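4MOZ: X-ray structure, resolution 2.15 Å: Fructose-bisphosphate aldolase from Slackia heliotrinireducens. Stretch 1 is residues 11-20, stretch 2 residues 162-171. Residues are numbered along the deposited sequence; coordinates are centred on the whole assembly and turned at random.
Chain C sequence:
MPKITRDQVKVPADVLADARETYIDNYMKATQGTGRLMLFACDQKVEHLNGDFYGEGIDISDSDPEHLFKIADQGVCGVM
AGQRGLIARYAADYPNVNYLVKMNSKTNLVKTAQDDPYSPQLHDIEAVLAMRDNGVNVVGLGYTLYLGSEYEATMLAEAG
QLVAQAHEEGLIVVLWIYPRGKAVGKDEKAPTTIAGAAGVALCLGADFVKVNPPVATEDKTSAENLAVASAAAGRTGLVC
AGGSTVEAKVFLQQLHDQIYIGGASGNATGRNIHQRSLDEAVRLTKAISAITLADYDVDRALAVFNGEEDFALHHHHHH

Stretch 1 11-20: VPADVLADAR
Stretch 2 162-171: LVAQAHEEGL

From residue 162 the second stretch continues a helix that begins earlier in the chain, with phi/psi near -63/-44 through Ala166, psi easing to about -30 at His167 and Glu168. The helix ends in a Schellman motif: Leu171 N bonds to Ala166 O (2.9 Å) and Gly170 N to His167 O (3.2 Å), while Gly170 turns to phi/psi 76/24. That positive phi favours glycine, and an ideal CB here would lie 2.8 Å from Ala19 O, a clash. The other stretch is irregular. Pro12 to Val15 make a type I turn closed by Val15 N to Pro12 O (3.1 Å); Val15 and Leu16 are extended (-89/110, -70/159), and Ala19 N then bonds to Leu16 O (2.9 Å). Two CA pairs set the register, Val15-His167 at 4.7 Å and Ala19-Gly170 at 4.8 Å, so the two stretches run in roughly the same direction here.

The CA-to-CB bond of His167 (chi1 -75°, m; chi2 163°) points toward the first stretch. Its ND1 donates to Asp14 OD2 at 2.8 Å, nearly linear at 173°, with the carboxylate oxygen at the ring edge, near its plane. Asp14, chi1 59° (p), has its CA-to-CB bond toward the helix, and its carboxylate supplies a strong acceptor for the imidazole N-H. Pro12 CG lies 4.3 Å from His167 CE1, and Val15 (chi1 176°, t) sets CG2 3.7 Å from His167 CB, adding apolar packing beside the polar pair. The same valine's CA makes a C-H...O contact with His167 O at 3.4 Å.

Farther along, Leu16 (m, t) brings CD1 to 3.7 Å from Glu168 CG, covering the aliphatic part of the extended glutamate (t, t). Ala19's small methyl fits against the helix terminus, CB 3.4 Å from Glu168 O and 3.8 Å from Gly170 N. Two waters bridge the stretches: one donates to Asp14 O (2.8 Å) and Ala164 O (2.6 Å), the other to Asp18 OD1 (3.0 Å) and Glu168 O (2.8 Å).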

ATOM      1  N   VAL C  11       3.423 -32.281 -13.746  1.00 31.60           N
ATOM      2  CA  VAL C  11       2.865 -31.469 -12.679  1.00 31.97           C
ATOM      3  C   VAL C  11       4.009 -30.762 -11.950  1.00 32.85           C
ATOM      4  O   VAL C  11       4.860 -31.425 -11.342  1.00 34.58           O
ATOM      5  CB  VAL C  11       2.025 -32.325 -11.702  1.00 32.29           C
ATOM      6  CG1 VAL C  11       1.503 -31.485 -10.543  1.00 28.96           C
ATOM      7  CG2 VAL C  11       0.873 -32.997 -12.439  1.00 28.99           C
ATOM      8  N   PRO C  12       4.044 -29.414 -12.023  1.00 32.54           N
ATOM      9  CA  PRO C  12       5.083 -28.662 -11.314  1.00 31.35           C
ATOM     10  C   PRO C  12       4.950 -28.808  -9.798  1.00 32.05           C
ATOM     11  O   PRO C  12       3.873 -29.135  -9.291  1.00 32.31           O
ATOM     12  CB  PRO C  12       4.843 -27.213 -11.754  1.00 31.39           C
ATOM     13  CG  PRO C  12       3.423 -27.173 -12.202  1.00 29.02           C
ATOM     14  CD  PRO C  12       3.124 -28.528 -12.765  1.00 30.24           C
ATOM     15  N   ALA C  13       6.052 -28.563  -9.093  1.00 31.45           N
ATOM     16  CA  ALA C  13       6.161 -28.859  -7.668  1.00 29.93           C
ATOM     17  C   ALA C  13       5.401 -27.885  -6.766  1.00 31.33           C
ATOM     18  O   ALA C  13       5.308 -28.106  -5.552  1.00 30.76           O
ATOM     19  CB  ALA C  13       7.624 -28.921  -7.271  1.00 28.61           C
ATOM     20  N   ASP C  14       4.871 -26.811  -7.354  1.00 30.37           N
ATOM     21  CA  ASP C  14       4.050 -25.849  -6.612  1.00 31.08           C
ATOM     22  C   ASP C  14       2.553 -26.173  -6.687  1.00 33.24           C
ATOM     23  O   ASP C  14       1.729 -25.476  -6.090  1.00 35.00           O
ATOM     24  CB  ASP C  14       4.335 -24.401  -7.051  1.00 30.49           C
ATOM     25  CG  ASP C  14       4.088 -24.165  -8.537  1.00 31.54           C
ATOM     26  OD1 ASP C  14       3.988 -25.146  -9.298  1.00 32.11           O
ATOM     27  OD2 ASP C  14       3.997 -22.988  -8.951  1.00 31.91           O
ATOM     28  N   VAL C  15       2.210 -27.225  -7.427  1.00 34.38           N
ATOM     29  CA  VAL C  15       0.852 -27.769  -7.408  1.00 33.04           C
ATOM     30  C   VAL C  15       0.797 -28.801  -6.290  1.00 33.31           C
ATOM     31  O   VAL C  15       1.405 -29.870  -6.388  1.00 33.87           O
ATOM     32  CB  VAL C  15       0.458 -28.418  -8.751  1.00 32.12           C
ATOM     33  CG1 VAL C  15      -0.918 -29.065  -8.651  1.00 31.51           C
ATOM     34  CG2 VAL C  15       0.488 -27.397  -9.878  1.00 29.50           C
ATOM     35  N   LEU C  16       0.069 -28.472  -5.229  1.00 34.43           N
ATOM     36  CA  LEU C  16       0.074 -29.267  -4.003  1.00 37.64           C
ATOM     37  C   LEU C  16      -0.616 -30.612  -4.192  1.00 37.13           C
ATOM     38  O   LEU C  16      -1.414 -30.783  -5.120  1.00 37.18           O
ATOM     39  CB  LEU C  16      -0.563 -28.483  -2.848  1.00 42.14           C
ATOM     40  CG  LEU C  16      -0.100 -27.031  -2.632  1.00 41.76           C
ATOM     41  CD1 LEU C  16      -0.880 -26.381  -1.501  1.00 45.18           C
ATOM     42  CD2 LEU C  16       1.398 -26.938  -2.370  1.00 43.06           C
ATOM     43  N   ALA C  17      -0.297 -31.557  -3.309  1.00 37.77           N
ATOM     44  CA  ALA C  17      -0.815 -32.925  -3.382  1.00 37.96           C
ATOM     45  C   ALA C  17      -2.330 -33.001  -3.605  1.00 37.48           C
ATOM     46  O   ALA C  17      -2.794 -33.740  -4.476  1.00 40.79           O
ATOM     47  CB  ALA C  17      -0.412 -33.714  -2.141  1.00 35.74           C
ATOM     48  N   ASP C  18      -3.094 -32.229  -2.834  1.00 36.39           N
ATOM     49  CA  ASP C  18      -4.556 -32.279  -2.922  1.00 41.64           C
ATOM     50  C   ASP C  18      -5.145 -31.438  -4.064  1.00 39.92           C
ATOM     51  O   ASP C  18      -6.367 -31.328  -4.193  1.00 40.65           O
ATOM     52  CB  ASP C  18      -5.199 -31.918  -1.572  1.00 47.05           C
ATOM     53  CG  ASP C  18      -4.967 -30.463  -1.166  1.00 57.31           C
ATOM     54  OD1 ASP C  18      -4.128 -29.768  -1.786  1.00 63.42           O
ATOM     55  OD2 ASP C  18      -5.631 -30.011  -0.209  1.00 67.31           O
ATOM     56  N   ALA C  19      -4.275 -30.853  -4.886  1.00 35.92           N
ATOM     57  CA  ALA C  19      -4.712 -30.093  -6.062  1.00 34.26           C
ATOM     58  C   ALA C  19      -4.270 -30.753  -7.373  1.00 32.17           C
ATOM     59  O   ALA C  19      -4.646 -30.307  -8.463  1.00 32.83           O
ATOM     60  CB  ALA C  19      -4.202 -28.661  -5.986  1.00 31.02           C
ATOM     61  N   ARG C  20      -3.481 -31.818  -7.252  1.00 31.54           N
ATOM     62  CA  ARG C  20      -2.854 -32.500  -8.388  1.00 31.46           C
ATOM     63  C   ARG C  20      -3.826 -32.984  -9.468  1.00 32.14           C
ATOM     64  O   ARG C  20      -3.621 -32.700 -10.654  1.00 32.61           O
ATOM     65  CB  ARG C  20      -2.001 -33.667  -7.889  1.00 34.23           C
ATOM     66  CG  ARG C  20      -1.259 -34.409  -8.982  1.00 34.53           C
ATOM     67  CD  ARG C  20      -0.430 -35.545  -8.406  1.00 40.07           C
ATOM     68  NE  ARG C  20       0.441 -36.126  -9.426  1.00 40.17           N
ATOM     69  CZ  ARG C  20       1.659 -35.679  -9.723  1.00 40.85           C
ATOM     70  NH1 ARG C  20       2.176 -34.640  -9.073  1.00 42.50           N
ATOM     71  NH2 ARG C  20       2.363 -36.277 -10.677  1.00 41.42           N
ATOM     72  N   LEU C 162       0.342 -14.609  -8.009  1.00 24.29           N
ATOM     73  CA  LEU C 162      -0.785 -15.207  -8.705  1.00 26.27           C
ATOM     74  C   LEU C 162      -0.484 -16.639  -9.146  1.00 26.59           C
ATOM     75  O   LEU C 162      -1.321 -17.532  -8.988  1.00 23.79           O
ATOM     76  CB  LEU C 162      -1.163 -14.358  -9.917  1.00 27.72           C
ATOM     77  CG  LEU C 162      -2.547 -14.612 -10.506  1.00 30.69           C
ATOM     78  CD1 LEU C 162      -3.630 -13.993  -9.629  1.00 31.41           C
ATOM     79  CD2 LEU C 162      -2.610 -14.055 -11.918  1.00 33.79           C
ATOM     80  N   VAL C 163       0.711 -16.849  -9.696  1.00 25.89           N
ATOM     81  CA  VAL C 163       1.114 -18.175 -10.162  1.00 27.03           C
ATOM     82  C   VAL C 163       1.126 -19.161  -8.998  1.00 26.58           C
ATOM     83  O   VAL C 163       0.560 -20.251  -9.097  1.00 25.53           O
ATOM     84  CB  VAL C 163       2.484 -18.159 -10.878  1.00 27.73           C
ATOM     85  CG1 VAL C 163       2.922 -19.579 -11.214  1.00 27.16           C
ATOM     86  CG2 VAL C 163       2.412 -17.328 -12.150  1.00 25.20           C
ATOM     87  N   ALA C 164       1.749 -18.758  -7.892  1.00 26.71           N
ATOM     88  CA  ALA C 164       1.781 -19.572  -6.682  1.00 26.93           C
ATOM     89  C   ALA C 164       0.373 -19.936  -6.201  1.00 26.26           C
ATOM     90  O   ALA C 164       0.109 -21.083  -5.861  1.00 27.49           O
ATOM     91  CB  ALA C 164       2.551 -18.855  -5.590  1.00 26.80           C
ATOM     92  N   GLN C 165      -0.529 -18.961  -6.202  1.00 25.69           N
ATOM     93  CA  GLN C 165      -1.882 -19.158  -5.688  1.00 27.35           C
ATOM     94  C   GLN C 165      -2.742 -20.004  -6.615  1.00 26.92           C
ATOM     95  O   GLN C 165      -3.534 -20.831  -6.147  1.00 27.67           O
ATOM     96  CB  GLN C 165      -2.565 -17.819  -5.428  1.00 27.79           C
ATOM     97  CG  GLN C 165      -2.092 -17.114  -4.168  1.00 32.52           C
ATOM     98  CD  GLN C 165      -2.774 -15.776  -3.955  1.00 36.10           C
ATOM     99  OE1 GLN C 165      -3.323 -15.520  -2.889  1.00 41.85           O
ATOM    100  NE2 GLN C 165      -2.750 -14.918  -4.972  1.00 34.25           N
ATOM    101  N   ALA C 166      -2.588 -19.796  -7.922  1.00 25.32           N
ATOM    102  CA  ALA C 166      -3.323 -20.574  -8.913  1.00 26.99           C
ATOM    103  C   ALA C 166      -2.954 -22.052  -8.842  1.00 27.14           C
ATOM    104  O   ALA C 166      -3.830 -22.921  -8.864  1.00 27.83           O
ATOM    105  CB  ALA C 166      -3.081 -20.031 -10.310  1.00 24.96           C
ATOM    106  N   HIS C 167      -1.659 -22.330  -8.737  1.00 26.50           N
ATOM    107  CA  HIS C 167      -1.177 -23.703  -8.678  1.00 27.40           C
ATOM    108  C   HIS C 167      -1.549 -24.386  -7.402  1.00 27.94           C
ATOM    109  O   HIS C 167      -1.741 -25.600  -7.380  1.00 28.69           O
ATOM    110  CB  HIS C 167       0.318 -23.770  -8.943  1.00 26.18           C
ATOM    111  CG  HIS C 167       0.670 -23.573 -10.395  1.00 26.83           C
ATOM    112  ND1 HIS C 167       1.913 -23.268 -10.806  1.00 27.79           N
ATOM    113  CD2 HIS C 167      -0.124 -23.625 -11.541  1.00 25.84           C
ATOM    114  CE1 HIS C 167       1.923 -23.146 -12.148  1.00 28.70           C
ATOM    115  NE2 HIS C 167       0.674 -23.364 -12.595  1.00 28.19           N
ATOM    116  N   GLU C 168      -1.682 -23.601  -6.339  1.00 27.97           N
ATOM    117  CA  GLU C 168      -2.204 -24.085  -5.065  1.00 31.91           C
ATOM    118  C   GLU C 168      -3.631 -24.613  -5.253  1.00 31.82           C
ATOM    119  O   GLU C 168      -4.051 -25.544  -4.565  1.00 31.16           O
ATOM    120  CB  GLU C 168      -2.175 -22.949  -4.037  1.00 36.35           C
ATOM    121  CG  GLU C 168      -2.609 -23.333  -2.634  1.00 41.27           C
ATOM    122  CD  GLU C 168      -2.655 -22.156  -1.671  1.00 48.07           C
ATOM    123  OE1 GLU C 168      -2.367 -21.008  -2.084  1.00 51.83           O
ATOM    124  OE2 GLU C 168      -2.983 -22.387  -0.490  1.00 54.68           O
ATOM    125  N   GLU C 169      -4.353 -24.020  -6.204  1.00 33.01           N
ATOM    126  CA  GLU C 169      -5.743 -24.378  -6.484  1.00 31.99           C
ATOM    127  C   GLU C 169      -5.896 -25.357  -7.644  1.00 30.41           C
ATOM    128  O   GLU C 169      -7.009 -25.769  -7.963  1.00 34.55           O
ATOM    129  CB  GLU C 169      -6.574 -23.118  -6.767  1.00 31.11           C
ATOM    130  CG  GLU C 169      -6.850 -22.254  -5.546  1.00 33.32           C
ATOM    131  CD  GLU C 169      -7.617 -22.985  -4.453  1.00 36.15           C
ATOM    132  OE1 GLU C 169      -8.451 -23.863  -4.773  1.00 39.54           O
ATOM    133  OE2 GLU C 169      -7.384 -22.673  -3.266  1.00 36.04           O
ATOM    134  N   GLY C 170      -4.787 -25.724  -8.278  1.00 30.11           N
ATOM    135  CA  GLY C 170      -4.828 -26.623  -9.434  1.00 29.11           C
ATOM    136  C   GLY C 170      -5.307 -25.963 -10.719  1.00 29.61           C
ATOM    137  O   GLY C 170      -5.802 -26.638 -11.624  1.00 28.51           O
ATOM    138  N   LEU C 171      -5.161 -24.642 -10.797  1.00 28.71           N
ATOM    139  CA  LEU C 171      -5.492 -23.890 -12.004  1.00 26.89           C
ATOM    140  C   LEU C 171      -4.243 -23.702 -12.844  1.00 27.45           C
ATOM    141  O   LEU C 171      -3.148 -23.534 -12.303  1.00 28.23           O
ATOM    142  CB  LEU C 171      -6.071 -22.520 -11.642  1.00 26.73           C
ATOM    143  CG  LEU C 171      -7.416 -22.483 -10.916  1.00 29.24           C
ATOM    144  CD1 LEU C 171      -7.641 -21.108 -10.307  1.00 28.95           C
ATOM    145  CD2 LEU C 171      -8.562 -22.860 -11.848  1.00 29.63           C
TER
HETATM  146  O   HOH W   1       1.774 -22.885  -5.030  1.00 27.73           O
HETATM  147  O   HOH W   2      -4.733 -26.817  -2.209  1.00 46.92           O